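Local atomic coordinates of VP24 (White spot syndrome virus, PDB entry 5HLJ), a protein that is a major envelope protein of the virion and probably contributes, as a trimer, to building the viral envelope. Residues R103-D108 and M166-G171; P134-K139 and N172-V177; P15-I20 and T43-K48; R96-T101 and N140-L145. All coordinates share one frame; numbering follows the deposited sequence.

How the interactions relate
All four contacts belong to one mixed beta sheet or the turns at its margins. Interaction 1 sits between two neighbours. Strand 105-114 hands on to 135-137 of interaction 2, with Ile-105 O 2.6 Å from Leu-137 N, while Phe-168 N lies 2.8 Å from Glu-19 O of interaction 3. Interaction 4 pairs strands elsewhere in the sheet order, yet is joined to interaction 2 both along the chain, 139 running into 140, and by Lys-138 N, 2.9 Å from Asn-143 OD1. Centres of interactions 1 and 2 are about 8 Å apart, those of 2 and 3 about 17 Å. Interactions 1 to 3 also touch a second subunit; interaction 4 touches none in the assembly.

Interaction 1 of 4, residues R103-D108 and M166-G171; sequences RDITVD and MRFSPG
Asp-108 holds CG anti to its carbonyl carbon (chi1 -72°) and Ser-169 tucks OG between its backbone N and carbonyl carbon (chi1 59°), which brings carboxylate and hydroxyl together. Ser-169 OG donates to Asp-108 OD2 over a short 2.5 Å, arriving on the syn side and 26° out of the carboxylate plane. The same OD2 lies at the edge of the Arg-167 guanidinium, in a long salt bridge of 3.7 Å to NE. Farther along, Thr-106 OG1 donates to Gly-171 O at 2.8 Å, from above that carbonyl's plane. Most of these groups ride on two antiparallel neighbours of the sheet, strands 105-114 and 161-170, in which Thr-106 and Ser-169 make a hydrogen-bonded pair. On the other face Val-107 lies beside Phe-168, its CG2 3.8 Å from CE1, and Ile-105 CG2 comes within 4.0 Å of Phe-168 CB; Ile-68 packs on Phe-168 too. Just before strand 105-114 begins, the Arg-103 guanidinium has Pro-170 CB over one face, 3.5 Å from NH2. Arg-167 NH1 comes close to its counterparts in both other subunits, and Asp-108 OD2, near NE of the same guanidinium, may partly offset that like-charge approach.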
loop_
_atom_site.group_PDB
_atom_site.type_symbol
_atom_site.label_atom_id
_atom_site.label_comp_id
_atom_site.label_asym_id
_atom_site.label_seq_id
_atom_site.Cartn_x
_atom_site.Cartn_y
_atom_site.Cartn_z
ATOM N N ARG A 103 -13.996 -18.542 9.162
ATOM C CA ARG A 103 -12.681 -18.869 8.609
ATOM C C ARG A 103 -11.543 -18.066 9.204
ATOM O O ARG A 103 -11.733 -16.960 9.697
ATOM C CB ARG A 103 -12.665 -18.678 7.097
ATOM C CG ARG A 103 -13.152 -19.882 6.343
ATOM C CD ARG A 103 -12.879 -19.768 4.853
ATOM N NE ARG A 103 -11.484 -19.503 4.506
ATOM C CZ ARG A 103 -10.996 -19.668 3.278
ATOM N NH1 ARG A 103 -11.792 -20.090 2.307
ATOM N NH2 ARG A 103 -9.719 -19.424 3.013
ATOM N N ASP A 104 -10.358 -18.658 9.153
ATOM C CA ASP A 104 -9.122 -17.935 9.393
ATOM C C ASP A 104 -9.017 -16.729 8.457
ATOM O O ASP A 104 -9.438 -16.789 7.298
ATOM C CB ASP A 104 -7.926 -18.859 9.195
ATOM C CG ASP A 104 -7.759 -19.860 10.333
ATOM O OD1 ASP A 104 -6.849 -20.711 10.237
ATOM O OD2 ASP A 104 -8.500 -19.775 11.340
ATOM N N ILE A 105 -8.465 -15.638 8.976
ATOM C CA ILE A 105 -8.231 -14.421 8.209
ATOM C C ILE A 105 -6.768 -14.029 8.307
ATOM O O ILE A 105 -6.202 -14.057 9.397
ATOM C CB ILE A 105 -9.080 -13.259 8.728
ATOM C CG1 ILE A 105 -10.568 -13.580 8.585
ATOM C CG2 ILE A 105 -8.701 -11.967 8.025
ATOM C CD1 ILE A 105 -11.440 -12.596 9.294
ATOM N N THR A 106 -6.144 -13.677 7.188
ATOM C CA THR A 106 -4.798 -13.118 7.245
ATOM C C THR A 106 -4.870 -11.597 7.088
ATOM O O THR A 106 -5.556 -11.076 6.196
ATOM C CB THR A 106 -3.850 -13.718 6.162
ATOM O OG1 THR A 106 -3.780 -15.147 6.306
ATOM C CG2 THR A 106 -2.423 -13.145 6.302
ATOM N N VAL A 107 -4.202 -10.880 7.980
ATOM C CA VAL A 107 -3.980 -9.462 7.752
ATOM C C VAL A 107 -2.686 -9.330 6.947
ATOM O O VAL A 107 -1.605 -9.576 7.464
ATOM C CB VAL A 107 -3.916 -8.665 9.074
ATOM C CG1 VAL A 107 -3.827 -7.164 8.796
ATOM C CG2 VAL A 107 -5.157 -8.956 9.906
ATOM N N ASP A 108 -2.829 -8.969 5.671
ATOM C CA ASP A 108 -1.737 -8.990 4.694
ATOM C C ASP A 108 -0.792 -7.826 4.811
ATOM O O ASP A 108 0.419 -7.976 4.644
ATOM C CB ASP A 108 -2.297 -8.979 3.276
ATOM C CG ASP A 108 -2.919 -10.270 2.894
ATOM O OD1 ASP A 108 -2.263 -11.320 3.079
ATOM O OD2 ASP A 108 -4.070 -10.233 2.414
ATOM N N MET A 166 -6.068 -1.593 6.750
ATOM C CA MET A 166 -5.640 -2.987 6.857
ATOM C C MET A 166 -6.253 -3.803 5.733
ATOM O O MET A 166 -7.437 -3.662 5.439
ATOM C CB MET A 166 -6.040 -3.593 8.206
ATOM C CG MET A 166 -5.513 -2.845 9.409
ATOM S SD MET A 166 -5.823 -3.707 10.973
ATOM C CE MET A 166 -7.596 -3.498 11.150
ATOM N N ARG A 167 -5.466 -4.672 5.112
ATOM C CA ARG A 167 -6.041 -5.587 4.145
ATOM C C ARG A 167 -6.292 -6.949 4.768
ATOM O O ARG A 167 -5.381 -7.579 5.291
ATOM C CB ARG A 167 -5.148 -5.730 2.907
ATOM C CG ARG A 167 -5.764 -6.680 1.876
ATOM C CD ARG A 167 -4.979 -6.730 0.567
ATOM N NE ARG A 167 -5.268 -7.949 -0.200
ATOM C CZ ARG A 167 -5.578 -7.966 -1.500
ATOM N NH1 ARG A 167 -5.660 -6.823 -2.189
ATOM N NH2 ARG A 167 -5.809 -9.126 -2.119
ATOM N N PHE A 168 -7.548 -7.385 4.715
ATOM C CA PHE A 168 -7.948 -8.716 5.152
ATOM C C PHE A 168 -8.047 -9.664 3.967
ATOM O O PHE A 168 -8.562 -9.293 2.910
ATOM C CB PHE A 168 -9.313 -8.685 5.866
ATOM C CG PHE A 168 -9.287 -8.074 7.238
ATOM C CD1 PHE A 168 -8.168 -7.404 7.707
ATOM C CD2 PHE A 168 -10.402 -8.166 8.063
ATOM C CE1 PHE A 168 -8.163 -6.822 8.986
ATOM C CE2 PHE A 168 -10.408 -7.610 9.331
ATOM C CZ PHE A 168 -9.281 -6.933 9.797
ATOM N N SER A 169 -7.597 -10.901 4.145
ATOM C CA SER A 169 -7.826 -11.921 3.127
ATOM C C SER A 169 -8.126 -13.277 3.772
ATOM O O SER A 169 -7.762 -13.516 4.918
ATOM C CB SER A 169 -6.624 -12.000 2.168
ATOM O OG SER A 169 -5.435 -12.306 2.861
ATOM N N PRO A 170 -8.816 -14.162 3.041
ATOM C CA PRO A 170 -9.196 -15.451 3.625
ATOM C C PRO A 170 -8.021 -16.393 3.798
ATOM O O PRO A 170 -7.105 -16.378 2.984
ATOM C CB PRO A 170 -10.185 -16.028 2.597
ATOM C CG PRO A 170 -10.538 -14.888 1.690
ATOM C CD PRO A 170 -9.352 -13.997 1.678
ATOM N N GLY A 171 -8.052 -17.213 4.843
ATOM C CA GLY A 171 -7.110 -18.311 4.944
ATOM C C GLY A 171 -5.923 -17.971 5.814
ATOM O O GLY A 171 -5.888 -16.923 6.473
#

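Interaction 2 of 4, residues P134-K139 and N172-V177; sequences PTVLKK and NDLFKV
Val-136 and Asn-172 bring their CA atoms to 5.8 Å, after which the two chains part, Pro-134 CA lying 8.2 Å from Leu-174 CA, and no hydrogen bond joins the segments. Side chains bridge the gap instead. Val-136 sets its two methyls against Asn-172 and Leu-174: CG1, anti to the backbone N (chi1 178°), rests 3.8 Å from Asn-172 CB, and CG2 reaches Leu-174 CD1 at 3.9 Å. The other leucine methyl, CD2, meets the ring of Pro-134 at CB, 4.2 Å away. Strand 135-137 is an outermost strand of the sheet within this chain, and the segment 172-177, having left strand 161-170, passes it on the way to the second subunit. There Lys-176 and Val-177 pair antiparallel with a strand of that chain, carrying the sheet across the trimer interface. Asn-172 ND2 stops 4.3 Å from Lys-138 NZ; both nitrogens turn to one acceptor, Asp-104 OD1, the asparagine by a hydrogen bond and the lysine by a salt bridge. Pro-134 also packs on Asn-22 of the second subunit.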
loop_
_atom_site.group_PDB
_atom_site.type_symbol
_atom_site.label_atom_id
_atom_site.label_comp_id
_atom_site.label_asym_id
_atom_site.label_seq_id
_atom_site.Cartn_x
_atom_site.Cartn_y
_atom_site.Cartn_z
ATOM N N PRO A 134 2.870 -9.935 8.236
ATOM C CA PRO A 134 1.556 -10.561 8.023
ATOM C C PRO A 134 1.162 -11.454 9.198
ATOM O O PRO A 134 1.998 -12.185 9.704
ATOM C CB PRO A 134 1.753 -11.384 6.744
ATOM C CG PRO A 134 2.853 -10.651 6.012
ATOM C CD PRO A 134 3.767 -10.119 7.081
ATOM N N THR A 135 -0.096 -11.364 9.620
ATOM C CA THR A 135 -0.570 -11.980 10.848
ATOM C C THR A 135 -1.864 -12.731 10.629
ATOM O O THR A 135 -2.839 -12.151 10.134
ATOM C CB THR A 135 -0.835 -10.930 11.932
ATOM O OG1 THR A 135 0.368 -10.203 12.213
ATOM C CG2 THR A 135 -1.380 -11.595 13.202
ATOM N N VAL A 136 -1.887 -14.008 11.006
ATOM C CA VAL A 136 -3.099 -14.808 10.892
ATOM C C VAL A 136 -4.029 -14.572 12.090
ATOM O O VAL A 136 -3.613 -14.643 13.248
ATOM C CB VAL A 136 -2.785 -16.314 10.778
ATOM C CG1 VAL A 136 -4.088 -17.127 10.718
ATOM C CG2 VAL A 136 -1.940 -16.584 9.552
ATOM N N LEU A 137 -5.288 -14.256 11.807
ATOM C CA LEU A 137 -6.291 -14.210 12.860
ATOM C C LEU A 137 -7.041 -15.553 12.846
ATOM O O LEU A 137 -7.899 -15.798 11.996
ATOM C CB LEU A 137 -7.246 -13.026 12.667
ATOM C CG LEU A 137 -6.613 -11.654 12.373
ATOM C CD1 LEU A 137 -7.677 -10.601 11.991
ATOM C CD2 LEU A 137 -5.798 -11.155 13.541
ATOM N N LYS A 138 -6.674 -16.439 13.760
ATOM C CA LYS A 138 -7.320 -17.747 13.843
ATOM C C LYS A 138 -8.786 -17.566 14.258
ATOM O O LYS A 138 -9.099 -16.726 15.104
ATOM C CB LYS A 138 -6.578 -18.643 14.835
ATOM C CG LYS A 138 -5.117 -18.867 14.494
ATOM C CD LYS A 138 -4.979 -19.671 13.225
ATOM C CE LYS A 138 -5.422 -21.115 13.448
ATOM N NZ LYS A 138 -5.144 -21.971 12.264
ATOM N N LYS A 139 -9.682 -18.323 13.641
ATOM C CA LYS A 139 -11.095 -18.221 13.993
ATOM C C LYS A 139 -11.414 -18.847 15.364
ATOM O O LYS A 139 -10.777 -19.810 15.780
ATOM C CB LYS A 139 -11.954 -18.863 12.913
ATOM C CG LYS A 139 -11.792 -20.358 12.777
ATOM C CD LYS A 139 -12.822 -20.888 11.787
ATOM C CE LYS A 139 -12.797 -22.404 11.737
ATOM N NZ LYS A 139 -11.414 -22.920 11.599
ATOM N N ASN A 172 -4.936 -18.859 5.807
ATOM C CA ASN A 172 -3.840 -18.783 6.751
ATOM C C ASN A 172 -2.491 -19.135 6.120
ATOM O O ASN A 172 -1.491 -19.263 6.828
ATOM C CB ASN A 172 -4.132 -19.704 7.936
ATOM C CG ASN A 172 -4.452 -21.127 7.500
ATOM O OD1 ASN A 172 -3.742 -21.709 6.684
ATOM N ND2 ASN A 172 -5.546 -21.679 8.021
ATOM N N ASP A 173 -2.467 -19.279 4.795
ATOM C CA ASP A 173 -1.236 -19.642 4.087
ATOM C C ASP A 173 -0.184 -18.539 4.149
ATOM O O ASP A 173 -0.459 -17.374 3.845
ATOM C CB ASP A 173 -1.528 -19.983 2.618
ATOM C CG ASP A 173 -2.174 -21.345 2.448
ATOM O OD1 ASP A 173 -1.666 -22.332 3.032
ATOM O OD2 ASP A 173 -3.194 -21.422 1.723
ATOM N N LEU A 174 1.020 -18.922 4.550
ATOM C CA LEU A 174 2.143 -17.992 4.650
ATOM C C LEU A 174 3.389 -18.599 4.014
ATOM O O LEU A 174 3.484 -19.823 3.829
ATOM C CB LEU A 174 2.433 -17.642 6.107
ATOM C CG LEU A 174 1.363 -16.900 6.911
ATOM C CD1 LEU A 174 1.770 -16.861 8.377
ATOM C CD2 LEU A 174 1.145 -15.488 6.373
ATOM N N PHE A 175 4.342 -17.739 3.685
ATOM C CA PHE A 175 5.599 -18.176 3.109
ATOM C C PHE A 175 6.295 -19.227 3.978
ATOM O O PHE A 175 6.488 -19.028 5.176
ATOM C CB PHE A 175 6.521 -16.976 2.900
ATOM C CG PHE A 175 7.803 -17.317 2.197
ATOM C CD1 PHE A 175 7.789 -17.765 0.877
ATOM C CD2 PHE A 175 9.021 -17.189 2.851
ATOM C CE1 PHE A 175 8.968 -18.083 0.220
ATOM C CE2 PHE A 175 10.209 -17.503 2.200
ATOM C CZ PHE A 175 10.180 -17.944 0.877
ATOM N N LYS A 176 6.659 -20.352 3.375
ATOM C CA LYS A 176 7.428 -21.366 4.092
ATOM C C LYS A 176 8.904 -21.377 3.630
ATOM O O LYS A 176 9.229 -21.795 2.512
ATOM C CB LYS A 176 6.775 -22.748 3.925
ATOM C CG LYS A 176 7.696 -23.906 4.318
ATOM C CD LYS A 176 6.953 -25.213 4.608
ATOM C CE LYS A 176 7.930 -26.313 5.051
ATOM N NZ LYS A 176 7.980 -26.447 6.551
ATOM N N VAL A 177 9.784 -20.889 4.495
ATOM C CA VAL A 177 11.212 -20.834 4.204
ATOM C C VAL A 177 11.822 -22.202 3.878
ATOM O O VAL A 177 11.632 -23.162 4.616
ATOM C CB VAL A 177 11.979 -20.225 5.384
ATOM C CG1 VAL A 177 13.468 -20.298 5.136
ATOM C CG2 VAL A 177 11.553 -18.787 5.587
#

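Interaction 3 of 4, residues P15-I20 and T43-K48; sequences PVESEI and TRNYGK
Glu-19 and Tyr-46 reach across from opposite segments to tie the start of strand 19-28 to the connection between strands 33-42 and 48-51, a turn folded round an ST motif in which Thr-43 OG1 accepts from Tyr-46 N at 2.8 Å. Hydrogen bonds do most of the joining. The Glu-19 side chain, extended with CG anti to the backbone N (chi1 -174°), sets its carboxylate against the turn's amides: OE1 takes Asn-45 N at 2.9 Å and OE2 takes Arg-44 N at 3.1 Å, each on a syn lone pair. Tyr-46 OH returns the grip by donating to Glu-17 O at 2.7 Å, from above the carbonyl plane. Charge plays a looser part, since Glu-19 OE2 lies 4.3 Å from Arg-44 NH1 and well out of the guanidinium plane; a water donates to that oxygen and accepts from NH1, linking the two. Near this corner Arg-44 also packs on Val-16 of the third subunit. The main apolar contact comes from Pro-15, which crosses Tyr-46 at about a right angle. Its CB makes a CH-pi contact over one face of the ring, 3.8 Å from the centroid and 3.3 Å from CE1.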
loop_
_atom_site.group_PDB
_atom_site.type_symbol
_atom_site.label_atom_id
_atom_site.label_comp_id
_atom_site.label_asym_id
_atom_site.label_seq_id
_atom_site.Cartn_x
_atom_site.Cartn_y
_atom_site.Cartn_z
ATOM N N PRO A 15 -15.887 -15.487 4.423
ATOM C CA PRO A 15 -15.242 -14.638 3.409
ATOM C C PRO A 15 -14.522 -15.416 2.316
ATOM O O PRO A 15 -13.873 -16.429 2.593
ATOM C CB PRO A 15 -14.248 -13.819 4.225
ATOM C CG PRO A 15 -13.965 -14.653 5.451
ATOM C CD PRO A 15 -15.242 -15.377 5.746
ATOM N N VAL A 16 -14.622 -14.930 1.084
ATOM C CA VAL A 16 -13.965 -15.589 -0.034
ATOM C C VAL A 16 -13.135 -14.599 -0.865
ATOM O O VAL A 16 -12.443 -14.992 -1.808
ATOM C CB VAL A 16 -15.003 -16.327 -0.929
ATOM C CG1 VAL A 16 -15.458 -17.631 -0.257
ATOM C CG2 VAL A 16 -16.198 -15.429 -1.243
ATOM N N GLU A 17 -13.198 -13.319 -0.500
ATOM C CA GLU A 17 -12.375 -12.283 -1.136
ATOM C C GLU A 17 -11.673 -11.371 -0.139
ATOM O O GLU A 17 -12.111 -11.225 1.003
ATOM C CB GLU A 17 -13.215 -11.406 -2.062
ATOM C CG GLU A 17 -13.265 -11.871 -3.497
ATOM C CD GLU A 17 -14.689 -12.044 -3.984
ATOM O OE1 GLU A 17 -14.876 -12.653 -5.051
ATOM O OE2 GLU A 17 -15.627 -11.573 -3.295
ATOM N N SER A 18 -10.607 -10.731 -0.604
ATOM C CA SER A 18 -9.886 -9.741 0.177
ATOM C C SER A 18 -10.668 -8.454 0.306
ATOM O O SER A 18 -11.469 -8.127 -0.551
ATOM C CB SER A 18 -8.539 -9.437 -0.454
ATOM O OG SER A 18 -7.780 -10.619 -0.567
ATOM N N GLU A 19 -10.415 -7.713 1.375
ATOM C CA GLU A 19 -11.059 -6.431 1.559
ATOM C C GLU A 19 -10.180 -5.518 2.408
ATOM O O GLU A 19 -9.413 -5.986 3.248
ATOM C CB GLU A 19 -12.436 -6.633 2.193
ATOM C CG GLU A 19 -13.262 -5.373 2.298
ATOM C CD GLU A 19 -14.688 -5.637 2.748
ATOM O OE1 GLU A 19 -15.070 -6.828 2.889
ATOM O OE2 GLU A 19 -15.427 -4.647 2.939
ATOM N N ILE A 20 -10.267 -4.216 2.157
ATOM C CA ILE A 20 -9.580 -3.220 2.956
ATOM C C ILE A 20 -10.489 -2.709 4.069
ATOM O O ILE A 20 -11.648 -2.385 3.831
ATOM C CB ILE A 20 -9.123 -2.041 2.098
ATOM C CG1 ILE A 20 -8.072 -2.488 1.085
ATOM C CG2 ILE A 20 -8.511 -0.977 2.949
ATOM C CD1 ILE A 20 -6.754 -2.808 1.695
ATOM N N THR A 43 -18.623 -4.426 6.700
ATOM C CA THR A 43 -17.816 -4.839 5.560
ATOM C C THR A 43 -18.685 -5.650 4.610
ATOM O O THR A 43 -19.785 -6.069 4.983
ATOM C CB THR A 43 -16.589 -5.670 5.996
ATOM O OG1 THR A 43 -17.013 -6.993 6.374
ATOM C CG2 THR A 43 -15.862 -4.986 7.158
ATOM N N ARG A 44 -18.196 -5.882 3.393
ATOM C CA ARG A 44 -18.947 -6.707 2.458
ATOM C C ARG A 44 -18.648 -8.193 2.650
ATOM O O ARG A 44 -19.517 -9.020 2.437
ATOM C CB ARG A 44 -18.676 -6.302 0.997
ATOM C CG ARG A 44 -18.352 -4.827 0.774
ATOM C CD ARG A 44 -18.273 -4.466 -0.735
ATOM N NE ARG A 44 -17.887 -5.603 -1.584
ATOM C CZ ARG A 44 -16.627 -5.955 -1.868
ATOM N NH1 ARG A 44 -15.593 -5.268 -1.362
ATOM N NH2 ARG A 44 -16.398 -7.012 -2.655
ATOM N N ASN A 45 -17.430 -8.540 3.049
ATOM C CA ASN A 45 -17.043 -9.944 3.091
ATOM C C ASN A 45 -16.717 -10.469 4.488
ATOM O O ASN A 45 -16.558 -11.672 4.662
ATOM C CB ASN A 45 -15.839 -10.185 2.174
ATOM C CG ASN A 45 -16.106 -9.780 0.730
ATOM O OD1 ASN A 45 -15.373 -8.974 0.153
ATOM N ND2 ASN A 45 -17.151 -10.343 0.141
ATOM N N TYR A 46 -16.612 -9.585 5.477
ATOM C CA TYR A 46 -16.131 -10.006 6.788
ATOM C C TYR A 46 -17.123 -9.711 7.902
ATOM O O TYR A 46 -16.760 -9.694 9.074
ATOM C CB TYR A 46 -14.762 -9.359 7.070
ATOM C CG TYR A 46 -13.736 -9.922 6.129
ATOM C CD1 TYR A 46 -13.046 -11.087 6.443
ATOM C CD2 TYR A 46 -13.521 -9.348 4.887
ATOM C CE1 TYR A 46 -12.142 -11.639 5.561
ATOM C CE2 TYR A 46 -12.617 -9.896 3.996
ATOM C CZ TYR A 46 -11.936 -11.040 4.337
ATOM O OH TYR A 46 -11.041 -11.581 3.449
ATOM N N GLY A 47 -18.384 -9.502 7.541
ATOM C CA GLY A 47 -19.401 -9.207 8.533
ATOM C C GLY A 47 -19.182 -7.838 9.141
ATOM O O GLY A 47 -18.641 -6.939 8.481
ATOM N N LYS A 48 -19.595 -7.679 10.399
ATOM C CA LYS A 48 -19.481 -6.399 11.085
ATOM C C LYS A 48 -18.175 -6.310 11.870
ATOM O O LYS A 48 -17.833 -7.202 12.647
ATOM C CB LYS A 48 -20.675 -6.163 12.028
ATOM C CG LYS A 48 -20.730 -4.718 12.578
ATOM C CD LYS A 48 -21.553 -4.577 13.866
ATOM C CE LYS A 48 -22.986 -4.098 13.610
ATOM N NZ LYS A 48 -23.132 -2.608 13.441
HETATM O O HOH W 1 -15.404 -3.313 0.285
#

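Interaction 4 of 4, residues R96-T101 and N140-L145; sequences RVYNNT and NRINTL
Val-97 and Asn-143 form the tight centre of an antiparallel pairing between strands 90-99 and 141-151, neighbours in the sheet. Val-97 N donates to Asn-143 O, and Val-97 O takes two bonds from the one asparagine: backbone N at 2.8 Å from above the carbonyl plane, and ND2 at 3.2 Å, nearly along the C=O axis. Asn-143 OD1 in turn accepts from Lys-138 N, so the amide is held at both ends. On this face Val-97 CG2 packs against Leu-145 CB, with Leu-137 and Ile-68 also touching the valine. On the opposite face, Arg-96 curls back over the neighbouring strand through bends at chi2 (-77°) and chi3 (-69°). Its NH1 donates to Thr-144 OG1 at 3.0 Å, almost in the guanidinium plane, while Ile-142 CG2 lies over one face, 3.6 Å from NH2; a salt bridge to Asp-58 takes NH2 as well. The looser side is toward Asn-140, where the side chains of Asn-140 and Arg-141 are exposed. The backbone still closes there: Asn-99 N to Arg-141 O is a long 3.3 Å, but Asn-140 N donates to Asn-99 O at 2.8 Å. Asn-99 OD1 turns to its own segment, accepting from Thr-101 N in an Asx turn. Tyr-98 presents its ring edge to Arg-141 O, 3.4 Å from CD1, and a water hydrogen-bonded to Tyr-98 OH donates to Asn-140 O, 3.1 Å away.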
loop_
_atom_site.group_PDB
_atom_site.type_symbol
_atom_site.label_atom_id
_atom_site.label_comp_id
_atom_site.label_asym_id
_atom_site.label_seq_id
_atom_site.Cartn_x
_atom_site.Cartn_y
_atom_site.Cartn_z
ATOM N N ARG A 96 -5.884 -6.700 20.445
ATOM C CA ARG A 96 -6.470 -8.017 20.621
ATOM C C ARG A 96 -7.663 -8.089 19.684
ATOM O O ARG A 96 -8.521 -7.200 19.678
ATOM C CB ARG A 96 -6.877 -8.261 22.085
ATOM C CG ARG A 96 -5.717 -8.126 23.096
ATOM C CD ARG A 96 -4.801 -9.353 23.096
ATOM N NE ARG A 96 -5.479 -10.533 23.649
ATOM C CZ ARG A 96 -5.086 -11.787 23.442
ATOM N NH1 ARG A 96 -4.021 -12.031 22.687
ATOM N NH2 ARG A 96 -5.766 -12.800 23.967
ATOM N N VAL A 97 -7.702 -9.130 18.867
ATOM C CA VAL A 97 -8.696 -9.222 17.818
ATOM C C VAL A 97 -9.422 -10.548 17.893
ATOM O O VAL A 97 -8.822 -11.610 17.727
ATOM C CB VAL A 97 -8.068 -9.058 16.405
ATOM C CG1 VAL A 97 -9.143 -9.125 15.317
ATOM C CG2 VAL A 97 -7.312 -7.752 16.302
ATOM N N TYR A 98 -10.730 -10.471 18.128
ATOM C CA TYR A 98 -11.567 -11.652 18.154
ATOM C C TYR A 98 -12.138 -11.918 16.767
ATOM O O TYR A 98 -12.926 -11.131 16.250
ATOM C CB TYR A 98 -12.693 -11.493 19.183
ATOM C CG TYR A 98 -13.553 -12.723 19.361
ATOM C CD1 TYR A 98 -12.986 -13.993 19.366
ATOM C CD2 TYR A 98 -14.929 -12.615 19.564
ATOM C CE1 TYR A 98 -13.761 -15.122 19.532
ATOM C CE2 TYR A 98 -15.717 -13.747 19.739
ATOM C CZ TYR A 98 -15.129 -14.994 19.723
ATOM O OH TYR A 98 -15.901 -16.127 19.897
ATOM N N ASN A 99 -11.725 -13.033 16.177
ATOM C CA ASN A 99 -12.244 -13.482 14.899
ATOM C C ASN A 99 -13.355 -14.495 15.122
ATOM O O ASN A 99 -13.102 -15.682 15.388
ATOM C CB ASN A 99 -11.130 -14.087 14.033
ATOM C CG ASN A 99 -11.652 -14.653 12.711
ATOM O OD1 ASN A 99 -12.788 -14.389 12.311
ATOM N ND2 ASN A 99 -10.814 -15.435 12.026
ATOM N N ASN A 100 -14.588 -14.018 15.011
ATOM C CA ASN A 100 -15.750 -14.874 15.167
ATOM C C ASN A 100 -16.475 -15.070 13.833
ATOM O O ASN A 100 -17.698 -15.086 13.789
ATOM C CB ASN A 100 -16.708 -14.294 16.214
ATOM C CG ASN A 100 -17.634 -15.353 16.815
ATOM O OD1 ASN A 100 -17.412 -16.563 16.668
ATOM N ND2 ASN A 100 -18.664 -14.898 17.504
ATOM N N THR A 101 -15.707 -15.195 12.754
ATOM C CA THR A 101 -16.233 -15.617 11.464
ATOM C C THR A 101 -16.001 -17.125 11.329
ATOM O O THR A 101 -15.483 -17.767 12.243
ATOM C CB THR A 101 -15.571 -14.864 10.272
ATOM O OG1 THR A 101 -14.234 -15.341 10.067
ATOM C CG2 THR A 101 -15.534 -13.362 10.516
ATOM N N ASN A 140 -12.407 -18.271 16.043
ATOM C CA ASN A 140 -12.806 -18.663 17.393
ATOM C C ASN A 140 -11.708 -18.416 18.393
ATOM O O ASN A 140 -11.655 -19.053 19.447
ATOM C CB ASN A 140 -13.229 -20.134 17.448
ATOM C CG ASN A 140 -14.538 -20.375 16.742
ATOM O OD1 ASN A 140 -14.615 -21.161 15.794
ATOM N ND2 ASN A 140 -15.580 -19.674 17.185
ATOM N N ARG A 141 -10.827 -17.482 18.062
ATOM C CA ARG A 141 -9.721 -17.188 18.937
ATOM C C ARG A 141 -9.533 -15.692 19.044
ATOM O O ARG A 141 -9.905 -14.942 18.138
ATOM C CB ARG A 141 -8.451 -17.872 18.431
ATOM C CG ARG A 141 -7.445 -18.150 19.528
ATOM C CD ARG A 141 -6.188 -18.782 18.976
ATOM N NE ARG A 141 -6.448 -20.076 18.339
ATOM C CZ ARG A 141 -5.506 -20.802 17.739
ATOM N NH1 ARG A 141 -4.251 -20.352 17.717
ATOM N NH2 ARG A 141 -5.814 -21.969 17.173
ATOM N N ILE A 142 -9.001 -15.252 20.179
ATOM C CA ILE A 142 -8.545 -13.883 20.303
ATOM C C ILE A 142 -7.062 -13.863 19.930
ATOM O O ILE A 142 -6.268 -14.651 20.445
ATOM C CB ILE A 142 -8.773 -13.336 21.715
ATOM C CG1 ILE A 142 -10.219 -13.616 22.146
ATOM C CG2 ILE A 142 -8.488 -11.844 21.776
ATOM C CD1 ILE A 142 -10.561 -13.071 23.506
ATOM N N ASN A 143 -6.702 -12.976 19.011
ATOM C CA ASN A 143 -5.361 -12.946 18.444
ATOM C C ASN A 143 -4.651 -11.640 18.744
ATOM O O ASN A 143 -5.279 -10.583 18.807
ATOM C CB ASN A 143 -5.414 -13.132 16.930
ATOM C CG ASN A 143 -6.218 -14.343 16.510
ATOM O OD1 ASN A 143 -5.657 -15.418 16.263
ATOM N ND2 ASN A 143 -7.542 -14.172 16.398
ATOM N N THR A 144 -3.339 -11.702 18.909
ATOM C CA THR A 144 -2.565 -10.482 19.017
ATOM C C THR A 144 -2.245 -9.948 17.617
ATOM O O THR A 144 -1.872 -10.706 16.715
ATOM C CB THR A 144 -1.287 -10.719 19.841
ATOM O OG1 THR A 144 -1.675 -11.006 21.186
ATOM C CG2 THR A 144 -0.398 -9.476 19.856
ATOM N N LEU A 145 -2.451 -8.649 17.434
ATOM C CA LEU A 145 -2.142 -7.982 16.170
ATOM C C LEU A 145 -1.345 -6.733 16.469
ATOM O O LEU A 145 -1.763 -5.916 17.287
ATOM C CB LEU A 145 -3.417 -7.631 15.398
ATOM C CG LEU A 145 -3.291 -6.858 14.075
ATOM C CD1 LEU A 145 -2.549 -7.663 13.043
ATOM C CD2 LEU A 145 -4.680 -6.480 13.511
HETATM O O HOH W 2 -14.584 -18.536 20.439
#